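Local atomic coordinates of penicillin-binding protein PbpB (Mycobacterium tuberculosis, PDB entry 6KGU), a protein that synthesises cross-linked peptidoglycan from lipid intermediates for the bacterial cell wall and is a target of beta-lactam antibiotics such as aztreonam. Residues G364-I369 / Q384-T389. Numbering follows the deposited sequence.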
loop_
_atom_site.group_PDB
_atom_site.type_symbol
_atom_site.label_atom_id
_atom_site.label_comp_id
_atom_site.label_asym_id
_atom_site.label_seq_id
_atom_site.Cartn_x
_atom_site.Cartn_y
_atom_site.Cartn_z
ATOM N N GLY A 364 10.185 4.703 6.740
ATOM C CA GLY A 364 10.985 4.107 5.701
ATOM C C GLY A 364 12.372 4.733 5.718
ATOM O O GLY A 364 12.764 5.407 6.662
ATOM N N LEU A 365 13.112 4.513 4.636
ATOM C CA LEU A 365 14.477 5.012 4.560
ATOM C C LEU A 365 14.851 5.296 3.117
ATOM O O LEU A 365 14.735 4.410 2.265
ATOM C CB LEU A 365 15.463 4.007 5.155
ATOM C CG LEU A 365 16.760 4.697 5.599
ATOM C CD1 LEU A 365 16.416 5.913 6.479
ATOM C CD2 LEU A 365 17.656 3.714 6.336
ATOM N N VAL A 366 15.309 6.523 2.865
ATOM C CA VAL A 366 15.805 6.940 1.562
ATOM C C VAL A 366 17.114 7.696 1.772
ATOM O O VAL A 366 17.109 8.784 2.355
ATOM C CB VAL A 366 14.807 7.839 0.812
ATOM C CG1 VAL A 366 15.401 8.268 -0.528
ATOM C CG2 VAL A 366 13.442 7.162 0.634
ATOM N N PRO A 367 18.247 7.199 1.291
ATOM C CA PRO A 367 19.523 7.935 1.456
ATOM C C PRO A 367 19.480 9.285 0.763
ATOM O O PRO A 367 19.216 9.372 -0.448
ATOM C CB PRO A 367 20.559 7.004 0.803
ATOM C CG PRO A 367 19.780 6.135 -0.110
ATOM C CD PRO A 367 18.407 5.969 0.505
ATOM N N PRO A 368 19.701 10.370 1.506
ATOM C CA PRO A 368 19.749 11.697 0.877
ATOM C C PRO A 368 20.884 11.786 -0.135
ATOM O O PRO A 368 21.886 11.072 -0.049
ATOM C CB PRO A 368 19.967 12.653 2.063
ATOM C CG PRO A 368 20.563 11.810 3.126
ATOM C CD PRO A 368 19.970 10.435 2.954
ATOM N N ILE A 369 20.699 12.656 -1.129
ATOM C CA ILE A 369 21.598 12.631 -2.276
ATOM C C ILE A 369 23.018 13.040 -1.883
ATOM O O ILE A 369 23.990 12.477 -2.406
ATOM C CB ILE A 369 21.025 13.493 -3.421
ATOM C CG1 ILE A 369 21.818 13.263 -4.712
ATOM C CG2 ILE A 369 20.941 14.969 -3.035
ATOM C CD1 ILE A 369 21.238 13.993 -5.923
ATOM N N GLN A 384 16.339 -0.826 -5.142
ATOM C CA GLN A 384 17.314 -1.394 -4.221
ATOM C C GLN A 384 18.003 -0.263 -3.479
ATOM O O GLN A 384 18.308 0.773 -4.073
ATOM C CB GLN A 384 18.351 -2.250 -4.960
ATOM C CG GLN A 384 19.305 -3.024 -4.052
ATOM C CD GLN A 384 20.458 -3.681 -4.823
ATOM O OE1 GLN A 384 20.252 -4.290 -5.878
ATOM N NE2 GLN A 384 21.674 -3.547 -4.302
ATOM N N GLY A 385 18.249 -0.452 -2.181
ATOM C CA GLY A 385 18.950 0.561 -1.412
ATOM C C GLY A 385 18.069 1.560 -0.701
ATOM O O GLY A 385 18.574 2.572 -0.199
ATOM N N LEU A 386 16.768 1.312 -0.646
ATOM C CA LEU A 386 15.842 2.151 0.090
ATOM C C LEU A 386 14.752 1.233 0.613
ATOM O O LEU A 386 14.638 0.074 0.191
ATOM C CB LEU A 386 15.248 3.267 -0.781
ATOM C CG LEU A 386 14.143 2.928 -1.786
ATOM C CD1 LEU A 386 13.617 4.190 -2.448
ATOM C CD2 LEU A 386 14.648 1.950 -2.854
ATOM N N SER A 387 13.949 1.752 1.537
ATOM C CA SER A 387 12.852 0.959 2.068
ATOM C C SER A 387 11.627 1.841 2.206
ATOM O O SER A 387 11.738 3.058 2.380
ATOM C CB SER A 387 13.223 0.323 3.418
ATOM O OG SER A 387 13.305 1.318 4.411
ATOM N N MET A 388 10.452 1.211 2.139
ATOM C CA MET A 388 9.192 1.924 2.255
ATOM C C MET A 388 8.178 0.982 2.873
ATOM O O MET A 388 8.313 -0.239 2.788
ATOM C CB MET A 388 8.669 2.396 0.888
ATOM C CG MET A 388 8.314 1.228 -0.066
ATOM S SD MET A 388 7.874 1.756 -1.750
ATOM C CE MET A 388 9.424 2.502 -2.281
ATOM N N THR A 389 7.139 1.567 3.454
ATOM C CA THR A 389 6.000 0.800 3.919
ATOM C C THR A 389 5.042 0.500 2.771
ATOM O O THR A 389 5.080 1.121 1.703
ATOM C CB THR A 389 5.270 1.549 5.028
ATOM O OG1 THR A 389 4.706 2.741 4.488
ATOM C CG2 THR A 389 6.254 1.924 6.146
#
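L365 and S387 exchange two backbone hydrogen bonds, the evidence for a single antiparallel bridge of the hydrogen-bonded type. The bond from S387 N to L365 O measures 2.9 Å and enters in the plane of the carbonyl; that from L365 N to S387 O (3.0 Å) is nearly straight at the hydrogen, 173°, although its donor stands 43° out of the acceptor's carbonyl plane. L386 can be followed outward from the chain. Its CB lies 3.3 Å from L365 O, flanking the carbonyl that receives the S387 bond. CG sits between the backbone N and the carbonyl carbon (chi1 77°), and CD1, continuing anti to CA, reaches CG2 of V366 at 4.3 Å, a loose apolar contact. V366 also packs on L345 and R346 of helix 338-347. The hydroxyl of S387 touches the L365 side chain, OG to CB 3.5 Å. Further along, CD of P367 rests 3.5 Å from G385 O. At the other end G364, which has no side chain, brings its CA to 3.6 Å from S387 O. Within the transpeptidase domain, the bridge ties two parts of the long connection between helices 338-347 and 390-401. This isolated antiparallel beta-bridge lies on the segment that runs from Q384, which touches bound aztreonam, to T389, the N-cap of helix 390-401, beside the antibiotic pocket.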